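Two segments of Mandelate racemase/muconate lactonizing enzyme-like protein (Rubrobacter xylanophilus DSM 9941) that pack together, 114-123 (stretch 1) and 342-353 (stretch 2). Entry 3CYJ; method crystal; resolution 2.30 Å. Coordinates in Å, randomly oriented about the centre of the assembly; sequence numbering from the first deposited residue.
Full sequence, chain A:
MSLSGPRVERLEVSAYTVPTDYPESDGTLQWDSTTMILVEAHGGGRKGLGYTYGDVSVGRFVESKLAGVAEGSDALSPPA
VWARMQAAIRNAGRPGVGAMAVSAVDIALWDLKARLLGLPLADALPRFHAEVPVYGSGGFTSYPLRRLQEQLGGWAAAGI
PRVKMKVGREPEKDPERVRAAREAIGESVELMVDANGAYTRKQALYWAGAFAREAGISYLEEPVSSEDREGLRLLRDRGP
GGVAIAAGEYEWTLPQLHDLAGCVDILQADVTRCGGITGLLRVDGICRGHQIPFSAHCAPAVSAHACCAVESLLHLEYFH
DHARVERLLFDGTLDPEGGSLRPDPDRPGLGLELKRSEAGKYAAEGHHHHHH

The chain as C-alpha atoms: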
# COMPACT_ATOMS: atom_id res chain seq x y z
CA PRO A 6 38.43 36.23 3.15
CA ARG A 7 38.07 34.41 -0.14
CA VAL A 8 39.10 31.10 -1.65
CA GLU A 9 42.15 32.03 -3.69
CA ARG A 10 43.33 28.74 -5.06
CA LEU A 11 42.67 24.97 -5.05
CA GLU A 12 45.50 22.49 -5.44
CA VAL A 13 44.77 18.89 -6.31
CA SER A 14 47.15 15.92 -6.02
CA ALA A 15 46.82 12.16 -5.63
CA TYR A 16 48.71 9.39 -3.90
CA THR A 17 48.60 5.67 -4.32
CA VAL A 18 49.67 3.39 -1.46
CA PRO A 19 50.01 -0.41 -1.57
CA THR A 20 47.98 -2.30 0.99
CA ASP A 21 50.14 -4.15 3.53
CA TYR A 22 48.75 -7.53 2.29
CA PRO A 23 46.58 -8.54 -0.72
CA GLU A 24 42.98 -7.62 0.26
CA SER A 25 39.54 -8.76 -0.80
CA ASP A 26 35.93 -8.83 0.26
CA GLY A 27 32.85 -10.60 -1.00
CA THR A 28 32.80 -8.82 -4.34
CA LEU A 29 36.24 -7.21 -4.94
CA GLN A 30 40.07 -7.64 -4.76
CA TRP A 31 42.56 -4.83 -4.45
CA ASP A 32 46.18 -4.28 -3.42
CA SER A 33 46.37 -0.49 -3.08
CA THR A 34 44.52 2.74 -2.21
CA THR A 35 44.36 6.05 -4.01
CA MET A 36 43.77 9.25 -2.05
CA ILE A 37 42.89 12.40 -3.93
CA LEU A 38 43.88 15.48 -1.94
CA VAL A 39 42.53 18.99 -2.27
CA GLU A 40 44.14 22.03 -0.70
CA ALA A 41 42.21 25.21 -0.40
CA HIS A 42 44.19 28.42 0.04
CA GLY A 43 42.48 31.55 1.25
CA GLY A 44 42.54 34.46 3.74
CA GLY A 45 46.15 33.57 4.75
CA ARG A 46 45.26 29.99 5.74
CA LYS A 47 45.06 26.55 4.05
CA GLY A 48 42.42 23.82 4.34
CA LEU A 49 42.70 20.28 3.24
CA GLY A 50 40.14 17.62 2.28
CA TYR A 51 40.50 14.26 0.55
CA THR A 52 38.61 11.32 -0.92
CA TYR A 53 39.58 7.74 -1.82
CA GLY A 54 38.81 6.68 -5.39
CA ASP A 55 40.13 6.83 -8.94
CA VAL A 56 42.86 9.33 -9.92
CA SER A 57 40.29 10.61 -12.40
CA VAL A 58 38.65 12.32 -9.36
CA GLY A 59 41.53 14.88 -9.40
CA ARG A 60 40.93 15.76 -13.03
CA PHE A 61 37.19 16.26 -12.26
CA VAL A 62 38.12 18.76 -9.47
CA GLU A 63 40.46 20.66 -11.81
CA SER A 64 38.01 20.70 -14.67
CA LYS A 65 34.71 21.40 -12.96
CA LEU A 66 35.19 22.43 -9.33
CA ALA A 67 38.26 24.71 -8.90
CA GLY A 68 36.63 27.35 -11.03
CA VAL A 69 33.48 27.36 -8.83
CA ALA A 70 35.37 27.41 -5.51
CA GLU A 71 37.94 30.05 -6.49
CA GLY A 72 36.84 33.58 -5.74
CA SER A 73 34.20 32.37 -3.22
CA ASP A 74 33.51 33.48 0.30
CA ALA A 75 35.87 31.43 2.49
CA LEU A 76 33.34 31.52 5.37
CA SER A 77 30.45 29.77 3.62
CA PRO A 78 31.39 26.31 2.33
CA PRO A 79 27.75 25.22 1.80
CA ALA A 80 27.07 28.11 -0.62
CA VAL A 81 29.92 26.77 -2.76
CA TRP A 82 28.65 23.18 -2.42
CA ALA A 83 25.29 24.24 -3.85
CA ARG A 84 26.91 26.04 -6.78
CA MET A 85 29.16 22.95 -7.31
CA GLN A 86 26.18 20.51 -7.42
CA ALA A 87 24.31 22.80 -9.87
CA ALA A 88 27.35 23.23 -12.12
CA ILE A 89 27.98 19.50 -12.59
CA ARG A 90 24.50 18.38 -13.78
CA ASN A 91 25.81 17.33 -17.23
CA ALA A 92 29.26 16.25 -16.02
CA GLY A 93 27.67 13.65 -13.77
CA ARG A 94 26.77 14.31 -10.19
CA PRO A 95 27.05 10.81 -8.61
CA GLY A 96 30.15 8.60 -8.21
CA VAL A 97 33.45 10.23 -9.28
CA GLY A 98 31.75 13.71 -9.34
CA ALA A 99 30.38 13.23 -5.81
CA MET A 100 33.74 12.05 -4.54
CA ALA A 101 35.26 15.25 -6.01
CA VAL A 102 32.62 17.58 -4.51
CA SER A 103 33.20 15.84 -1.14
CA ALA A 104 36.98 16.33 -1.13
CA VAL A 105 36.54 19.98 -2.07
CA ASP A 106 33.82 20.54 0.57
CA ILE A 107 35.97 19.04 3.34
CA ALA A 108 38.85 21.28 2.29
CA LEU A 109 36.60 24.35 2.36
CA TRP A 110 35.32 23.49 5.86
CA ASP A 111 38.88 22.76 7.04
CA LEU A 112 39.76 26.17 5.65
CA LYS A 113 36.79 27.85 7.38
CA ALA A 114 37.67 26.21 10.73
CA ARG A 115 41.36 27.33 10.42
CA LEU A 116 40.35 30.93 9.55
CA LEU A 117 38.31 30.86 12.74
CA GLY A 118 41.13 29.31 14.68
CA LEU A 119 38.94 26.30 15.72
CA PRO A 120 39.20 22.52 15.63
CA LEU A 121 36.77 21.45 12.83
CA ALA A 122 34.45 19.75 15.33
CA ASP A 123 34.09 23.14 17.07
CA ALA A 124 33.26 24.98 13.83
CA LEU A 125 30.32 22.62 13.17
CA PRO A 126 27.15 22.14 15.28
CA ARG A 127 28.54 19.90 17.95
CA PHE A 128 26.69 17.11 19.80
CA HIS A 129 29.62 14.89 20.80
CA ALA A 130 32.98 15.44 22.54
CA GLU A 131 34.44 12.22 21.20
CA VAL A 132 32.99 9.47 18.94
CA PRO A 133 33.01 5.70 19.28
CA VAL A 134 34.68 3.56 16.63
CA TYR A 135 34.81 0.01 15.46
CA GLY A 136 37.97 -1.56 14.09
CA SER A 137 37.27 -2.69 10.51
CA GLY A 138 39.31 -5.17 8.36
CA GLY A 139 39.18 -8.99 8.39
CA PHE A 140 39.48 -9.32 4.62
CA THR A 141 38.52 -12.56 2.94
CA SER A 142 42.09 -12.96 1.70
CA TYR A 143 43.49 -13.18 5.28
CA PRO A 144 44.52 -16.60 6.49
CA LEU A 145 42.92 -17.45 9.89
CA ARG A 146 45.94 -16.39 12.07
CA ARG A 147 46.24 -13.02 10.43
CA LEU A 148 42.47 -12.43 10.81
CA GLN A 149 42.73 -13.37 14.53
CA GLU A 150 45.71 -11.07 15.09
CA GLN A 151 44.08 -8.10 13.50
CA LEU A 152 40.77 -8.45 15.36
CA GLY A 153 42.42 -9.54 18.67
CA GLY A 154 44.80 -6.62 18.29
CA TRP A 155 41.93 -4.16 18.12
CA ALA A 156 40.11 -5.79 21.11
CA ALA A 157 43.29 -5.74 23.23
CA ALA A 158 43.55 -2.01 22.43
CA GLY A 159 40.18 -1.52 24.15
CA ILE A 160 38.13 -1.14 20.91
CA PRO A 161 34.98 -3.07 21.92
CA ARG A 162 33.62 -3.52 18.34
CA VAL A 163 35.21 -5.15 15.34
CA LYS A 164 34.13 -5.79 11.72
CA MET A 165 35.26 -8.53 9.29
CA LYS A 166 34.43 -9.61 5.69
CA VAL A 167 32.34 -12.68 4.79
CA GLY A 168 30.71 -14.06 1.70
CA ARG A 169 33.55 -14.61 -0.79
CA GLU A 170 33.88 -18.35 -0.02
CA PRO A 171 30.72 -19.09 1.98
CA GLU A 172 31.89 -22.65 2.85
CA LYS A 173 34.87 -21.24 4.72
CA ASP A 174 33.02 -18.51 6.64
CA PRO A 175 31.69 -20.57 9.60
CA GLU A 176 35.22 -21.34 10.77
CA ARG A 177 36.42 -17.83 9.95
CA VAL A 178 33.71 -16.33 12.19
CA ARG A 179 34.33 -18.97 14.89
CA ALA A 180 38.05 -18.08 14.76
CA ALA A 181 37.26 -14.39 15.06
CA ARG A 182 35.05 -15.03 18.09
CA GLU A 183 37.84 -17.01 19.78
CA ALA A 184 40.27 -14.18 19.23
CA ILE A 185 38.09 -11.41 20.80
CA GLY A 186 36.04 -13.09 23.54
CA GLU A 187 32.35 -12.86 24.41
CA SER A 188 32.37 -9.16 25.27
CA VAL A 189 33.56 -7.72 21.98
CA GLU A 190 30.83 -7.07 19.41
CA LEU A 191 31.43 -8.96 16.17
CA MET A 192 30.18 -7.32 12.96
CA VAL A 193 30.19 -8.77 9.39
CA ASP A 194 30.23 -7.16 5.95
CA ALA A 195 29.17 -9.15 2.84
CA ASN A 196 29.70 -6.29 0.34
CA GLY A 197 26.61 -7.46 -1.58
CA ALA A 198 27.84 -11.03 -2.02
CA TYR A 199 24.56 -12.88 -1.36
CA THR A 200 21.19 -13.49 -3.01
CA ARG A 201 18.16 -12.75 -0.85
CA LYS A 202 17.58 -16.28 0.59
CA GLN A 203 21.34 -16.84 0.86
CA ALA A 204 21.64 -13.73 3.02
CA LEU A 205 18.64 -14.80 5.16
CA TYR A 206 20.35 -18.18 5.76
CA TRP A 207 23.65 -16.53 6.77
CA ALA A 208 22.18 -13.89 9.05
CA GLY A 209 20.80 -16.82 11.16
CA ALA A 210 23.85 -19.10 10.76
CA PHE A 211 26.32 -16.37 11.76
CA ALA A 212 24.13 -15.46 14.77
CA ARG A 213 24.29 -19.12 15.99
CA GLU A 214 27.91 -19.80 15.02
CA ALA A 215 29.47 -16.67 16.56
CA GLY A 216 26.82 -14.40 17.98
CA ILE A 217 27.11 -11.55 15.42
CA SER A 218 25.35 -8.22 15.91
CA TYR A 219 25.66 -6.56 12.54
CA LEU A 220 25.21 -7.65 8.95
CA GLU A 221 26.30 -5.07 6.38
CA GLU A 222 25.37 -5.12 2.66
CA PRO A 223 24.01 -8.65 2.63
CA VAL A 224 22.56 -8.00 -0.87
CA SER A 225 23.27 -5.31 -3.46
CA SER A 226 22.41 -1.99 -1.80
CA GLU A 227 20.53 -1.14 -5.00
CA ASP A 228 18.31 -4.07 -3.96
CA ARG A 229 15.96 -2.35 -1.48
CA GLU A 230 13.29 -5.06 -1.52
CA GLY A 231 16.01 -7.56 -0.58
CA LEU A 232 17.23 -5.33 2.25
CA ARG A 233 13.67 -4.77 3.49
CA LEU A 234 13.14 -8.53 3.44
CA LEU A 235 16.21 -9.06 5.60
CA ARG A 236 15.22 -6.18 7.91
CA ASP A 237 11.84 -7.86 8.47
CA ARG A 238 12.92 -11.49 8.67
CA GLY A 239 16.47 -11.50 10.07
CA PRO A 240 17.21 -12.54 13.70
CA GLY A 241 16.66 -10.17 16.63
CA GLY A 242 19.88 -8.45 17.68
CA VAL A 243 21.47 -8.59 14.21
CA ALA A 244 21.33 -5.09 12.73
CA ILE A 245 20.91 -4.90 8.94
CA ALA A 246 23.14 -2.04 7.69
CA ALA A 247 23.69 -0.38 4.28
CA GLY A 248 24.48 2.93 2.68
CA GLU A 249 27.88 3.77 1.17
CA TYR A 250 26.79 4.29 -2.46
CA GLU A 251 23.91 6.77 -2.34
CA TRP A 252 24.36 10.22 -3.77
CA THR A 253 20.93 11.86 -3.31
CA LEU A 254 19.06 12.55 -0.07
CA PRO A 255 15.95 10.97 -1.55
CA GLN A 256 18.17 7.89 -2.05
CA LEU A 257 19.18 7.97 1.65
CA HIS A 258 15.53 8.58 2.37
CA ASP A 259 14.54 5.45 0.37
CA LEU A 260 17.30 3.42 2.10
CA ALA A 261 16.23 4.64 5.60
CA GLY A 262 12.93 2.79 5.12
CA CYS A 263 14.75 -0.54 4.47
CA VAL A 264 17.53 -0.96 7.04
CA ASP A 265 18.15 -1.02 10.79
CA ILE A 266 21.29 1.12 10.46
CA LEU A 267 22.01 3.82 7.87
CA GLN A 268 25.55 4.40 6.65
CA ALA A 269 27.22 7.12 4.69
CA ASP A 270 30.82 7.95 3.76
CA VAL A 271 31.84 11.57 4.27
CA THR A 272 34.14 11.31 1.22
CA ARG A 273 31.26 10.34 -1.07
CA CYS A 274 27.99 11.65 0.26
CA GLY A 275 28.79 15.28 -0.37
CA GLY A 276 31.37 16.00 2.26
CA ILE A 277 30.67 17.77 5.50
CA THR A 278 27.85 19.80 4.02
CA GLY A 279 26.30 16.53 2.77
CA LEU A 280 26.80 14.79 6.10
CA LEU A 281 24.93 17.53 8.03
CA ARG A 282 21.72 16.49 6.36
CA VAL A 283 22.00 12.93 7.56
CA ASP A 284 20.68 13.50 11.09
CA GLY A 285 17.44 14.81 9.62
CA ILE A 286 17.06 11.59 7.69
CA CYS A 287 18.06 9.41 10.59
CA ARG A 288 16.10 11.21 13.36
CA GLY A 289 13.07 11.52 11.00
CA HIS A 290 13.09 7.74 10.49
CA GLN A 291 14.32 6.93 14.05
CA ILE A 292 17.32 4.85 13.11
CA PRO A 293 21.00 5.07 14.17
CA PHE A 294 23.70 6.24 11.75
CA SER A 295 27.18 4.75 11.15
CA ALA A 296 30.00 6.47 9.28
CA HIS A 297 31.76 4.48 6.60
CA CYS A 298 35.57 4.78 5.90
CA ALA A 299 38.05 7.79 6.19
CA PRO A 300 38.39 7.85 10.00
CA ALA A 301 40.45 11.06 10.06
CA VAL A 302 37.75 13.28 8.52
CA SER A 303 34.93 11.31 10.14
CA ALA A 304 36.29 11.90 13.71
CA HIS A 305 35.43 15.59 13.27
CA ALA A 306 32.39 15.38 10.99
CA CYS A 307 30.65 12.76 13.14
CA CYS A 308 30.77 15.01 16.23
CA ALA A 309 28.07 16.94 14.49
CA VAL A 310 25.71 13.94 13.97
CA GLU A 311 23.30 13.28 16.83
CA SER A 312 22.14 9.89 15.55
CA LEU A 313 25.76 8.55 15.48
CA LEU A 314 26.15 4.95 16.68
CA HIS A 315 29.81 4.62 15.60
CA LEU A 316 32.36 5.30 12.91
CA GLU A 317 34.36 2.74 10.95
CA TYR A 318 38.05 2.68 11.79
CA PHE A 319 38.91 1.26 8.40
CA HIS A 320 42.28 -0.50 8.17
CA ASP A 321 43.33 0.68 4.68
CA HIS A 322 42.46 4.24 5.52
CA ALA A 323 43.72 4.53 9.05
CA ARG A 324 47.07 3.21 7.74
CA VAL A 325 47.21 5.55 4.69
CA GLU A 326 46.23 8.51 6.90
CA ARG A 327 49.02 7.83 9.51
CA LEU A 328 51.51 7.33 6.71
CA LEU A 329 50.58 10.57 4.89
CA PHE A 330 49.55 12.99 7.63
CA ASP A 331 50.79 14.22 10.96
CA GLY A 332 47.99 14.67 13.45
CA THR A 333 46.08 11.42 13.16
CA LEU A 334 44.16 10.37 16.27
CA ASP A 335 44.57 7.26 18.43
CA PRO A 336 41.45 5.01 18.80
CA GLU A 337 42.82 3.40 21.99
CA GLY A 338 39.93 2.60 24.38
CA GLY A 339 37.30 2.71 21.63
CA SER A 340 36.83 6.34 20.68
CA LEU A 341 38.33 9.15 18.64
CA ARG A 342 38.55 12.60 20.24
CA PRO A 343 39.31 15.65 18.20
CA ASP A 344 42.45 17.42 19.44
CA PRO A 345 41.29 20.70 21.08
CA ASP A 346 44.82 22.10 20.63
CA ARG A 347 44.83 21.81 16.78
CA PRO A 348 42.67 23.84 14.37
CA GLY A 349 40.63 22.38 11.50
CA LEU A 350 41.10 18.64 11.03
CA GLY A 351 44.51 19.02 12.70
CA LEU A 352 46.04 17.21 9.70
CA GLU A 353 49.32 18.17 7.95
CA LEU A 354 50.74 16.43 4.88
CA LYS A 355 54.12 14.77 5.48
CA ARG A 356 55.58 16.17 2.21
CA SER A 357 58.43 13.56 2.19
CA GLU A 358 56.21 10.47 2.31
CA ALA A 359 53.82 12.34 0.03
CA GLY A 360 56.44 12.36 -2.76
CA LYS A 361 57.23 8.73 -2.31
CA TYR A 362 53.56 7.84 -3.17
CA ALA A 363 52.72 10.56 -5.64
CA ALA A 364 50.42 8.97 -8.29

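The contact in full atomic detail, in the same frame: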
# COMPACT_ATOMS: atom_id res chain seq x y z
N ALA A 114 37.40 26.47 9.33
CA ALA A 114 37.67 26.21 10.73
C ALA A 114 39.00 26.89 11.17
O ALA A 114 39.06 27.57 12.21
CB ALA A 114 37.70 24.70 10.99
N ARG A 115 40.04 26.67 10.34
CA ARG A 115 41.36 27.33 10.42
C ARG A 115 41.33 28.86 10.42
O ARG A 115 41.98 29.47 11.26
CB ARG A 115 42.33 26.79 9.35
CG ARG A 115 42.80 25.40 9.72
CD ARG A 115 43.45 24.65 8.58
NE ARG A 115 43.81 23.27 8.96
CZ ARG A 115 44.86 22.93 9.73
NH1 ARG A 115 45.64 23.86 10.25
NH2 ARG A 115 45.13 21.65 9.99
N LEU A 116 40.53 29.47 9.54
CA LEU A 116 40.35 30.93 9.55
C LEU A 116 39.73 31.42 10.85
O LEU A 116 39.93 32.57 11.26
CB LEU A 116 39.46 31.42 8.39
CG LEU A 116 40.01 31.36 6.96
CD1 LEU A 116 38.86 31.63 5.97
CD2 LEU A 116 41.22 32.33 6.79
N LEU A 117 38.96 30.53 11.48
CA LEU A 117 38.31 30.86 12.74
C LEU A 117 39.15 30.42 13.89
O LEU A 117 38.75 30.64 15.02
CB LEU A 117 36.97 30.16 12.85
CG LEU A 117 35.86 30.68 11.96
CD1 LEU A 117 34.54 30.08 12.41
CD2 LEU A 117 35.83 32.20 11.98
N GLY A 118 40.28 29.79 13.62
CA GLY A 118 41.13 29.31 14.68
C GLY A 118 40.50 28.21 15.53
O GLY A 118 40.85 28.08 16.70
N LEU A 119 39.63 27.36 14.95
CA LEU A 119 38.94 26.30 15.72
C LEU A 119 39.26 24.91 15.21
O LEU A 119 39.46 24.73 14.01
CB LEU A 119 37.42 26.50 15.66
CG LEU A 119 36.85 27.72 16.37
CD1 LEU A 119 35.36 27.85 16.17
CD2 LEU A 119 37.23 27.76 17.88
N PRO A 120 39.33 23.91 16.10
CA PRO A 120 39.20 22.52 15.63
C PRO A 120 37.91 22.37 14.76
O PRO A 120 36.92 23.06 15.03
CB PRO A 120 39.04 21.71 16.92
CG PRO A 120 39.55 22.65 18.05
CD PRO A 120 39.22 24.03 17.58
N LEU A 121 37.94 21.52 13.73
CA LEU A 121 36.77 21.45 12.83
C LEU A 121 35.48 21.11 13.60
O LEU A 121 34.43 21.73 13.39
CB LEU A 121 37.00 20.45 11.67
CG LEU A 121 35.84 20.38 10.65
CD1 LEU A 121 35.42 21.74 10.21
CD2 LEU A 121 36.19 19.50 9.44
N ALA A 122 35.58 20.16 14.53
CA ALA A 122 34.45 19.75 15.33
C ALA A 122 33.80 20.94 16.01
O ALA A 122 32.56 21.01 16.09
CB ALA A 122 34.87 18.72 16.31
N ASP A 123 34.61 21.92 16.44
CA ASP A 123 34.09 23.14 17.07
C ASP A 123 33.48 24.14 16.11
O ASP A 123 32.68 24.98 16.52
CB ASP A 123 35.16 23.81 17.94
CG ASP A 123 35.43 23.02 19.23
OD1 ASP A 123 36.63 22.94 19.62
OD2 ASP A 123 34.46 22.46 19.83
N ARG A 342 38.83 11.25 19.76
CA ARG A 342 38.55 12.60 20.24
C ARG A 342 39.29 13.63 19.42
O ARG A 342 40.52 13.59 19.33
CB ARG A 342 38.97 12.74 21.72
CG ARG A 342 38.58 14.07 22.38
CD ARG A 342 39.19 14.16 23.79
NE ARG A 342 38.70 13.09 24.66
CZ ARG A 342 37.54 13.12 25.34
NH1 ARG A 342 36.74 14.18 25.27
NH2 ARG A 342 37.18 12.09 26.10
N PRO A 343 38.57 14.57 18.81
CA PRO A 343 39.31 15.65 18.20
C PRO A 343 40.29 16.31 19.17
O PRO A 343 40.02 16.42 20.41
CB PRO A 343 38.21 16.63 17.78
CG PRO A 343 37.12 15.72 17.41
CD PRO A 343 37.14 14.63 18.47
N ASP A 344 41.43 16.75 18.63
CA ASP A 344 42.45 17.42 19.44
C ASP A 344 42.02 18.87 19.61
O ASP A 344 41.96 19.59 18.62
CB ASP A 344 43.81 17.35 18.73
CG ASP A 344 45.00 17.61 19.68
OD1 ASP A 344 44.94 18.61 20.46
OD2 ASP A 344 45.96 16.80 19.61
N PRO A 345 41.70 19.30 20.86
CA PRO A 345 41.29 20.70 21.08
C PRO A 345 42.46 21.67 20.86
O PRO A 345 42.24 22.87 20.68
CB PRO A 345 40.81 20.73 22.54
CG PRO A 345 41.48 19.56 23.22
CD PRO A 345 41.81 18.52 22.12
N ASP A 346 43.69 21.19 20.85
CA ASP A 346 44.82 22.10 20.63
C ASP A 346 45.21 22.29 19.18
O ASP A 346 46.10 23.09 18.92
CB ASP A 346 46.08 21.72 21.42
CG ASP A 346 45.82 21.61 22.92
OD1 ASP A 346 45.04 22.41 23.49
OD2 ASP A 346 46.41 20.67 23.52
N ARG A 347 44.59 21.58 18.23
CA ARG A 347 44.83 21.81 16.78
C ARG A 347 43.59 22.39 16.03
O ARG A 347 42.45 22.02 16.32
CB ARG A 347 45.36 20.54 16.12
CG ARG A 347 46.75 20.07 16.71
CD ARG A 347 47.16 18.62 16.37
NE ARG A 347 47.49 18.42 14.95
CZ ARG A 347 48.74 18.37 14.45
NH1 ARG A 347 49.77 18.51 15.28
NH2 ARG A 347 48.97 18.19 13.14
N PRO A 348 43.80 23.32 15.09
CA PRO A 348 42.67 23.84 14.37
C PRO A 348 42.37 23.00 13.10
O PRO A 348 43.22 22.20 12.64
CB PRO A 348 43.14 25.25 13.97
CG PRO A 348 44.54 25.07 13.72
CD PRO A 348 45.05 24.00 14.68
N GLY A 349 41.17 23.21 12.56
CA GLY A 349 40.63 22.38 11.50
C GLY A 349 40.66 20.90 11.89
O GLY A 349 40.46 20.52 13.07
N LEU A 350 40.96 20.08 10.89
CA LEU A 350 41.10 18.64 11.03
C LEU A 350 42.35 18.26 11.81
O LEU A 350 42.53 17.09 12.19
CB LEU A 350 41.15 18.00 9.63
CG LEU A 350 39.81 18.00 8.82
CD1 LEU A 350 39.97 17.34 7.44
CD2 LEU A 350 38.67 17.32 9.65
N GLY A 351 43.25 19.23 11.99
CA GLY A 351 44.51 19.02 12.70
C GLY A 351 45.45 18.14 11.90
O GLY A 351 46.33 17.48 12.47
N LEU A 352 45.25 18.10 10.58
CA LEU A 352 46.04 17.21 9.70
C LEU A 352 47.03 18.00 8.83
O LEU A 352 46.68 19.02 8.21
CB LEU A 352 45.11 16.38 8.78
CG LEU A 352 44.23 15.24 9.34
CD1 LEU A 352 43.23 14.69 8.27
CD2 LEU A 352 45.02 14.09 10.03
N GLU A 353 48.28 17.53 8.79
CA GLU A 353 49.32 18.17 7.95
C GLU A 353 49.99 17.12 7.08
O GLU A 353 50.33 16.04 7.55
CB GLU A 353 50.33 18.94 8.80
O HOH W 1 43.92 19.85 8.19

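Segments far apart in sequence are often joined by a short backbone clasp that apolar side chains then seal, and this contact, burying 533 Å² in all, is a compact example. The clasp centres on Gly349, which uses both of its polar backbone atoms: its N donates to Leu119 O (2.7 Å), and its O accepts from Leu121 N (2.8 Å). Together they form a single beta bridge around Pro120, whose ring nitrogen has no hydrogen to donate; its CA instead makes a CA-H...O contact with Gly349 O at 3.5 Å. Glycine suits position 349 twice over: its phi is positive, and an ideal CB would lie 2.8 Å from Arg115 NE, a clash.

Apolar packing lies beside the bridge. Leu121 (chi1 t) points toward the other stretch and meets Leu350, CD2 to CD2, at 3.3 Å; the CA-to-CB bond of Leu350 points away, but the end of its side chain returns. Beyond, Ala122 CB rests 3.9 Å from Pro343 CG, a small methyl against a rigid ring.

The polar side-chain contribution comes from Arg115, whose extended side chain lays one guanidinium face under Pro348 O and Gly349 N. Its NH2 donates to a water (2.8 Å to the water O), which in turn donates to Leu352 O (2.9 Å from the water O), bridging the stretches.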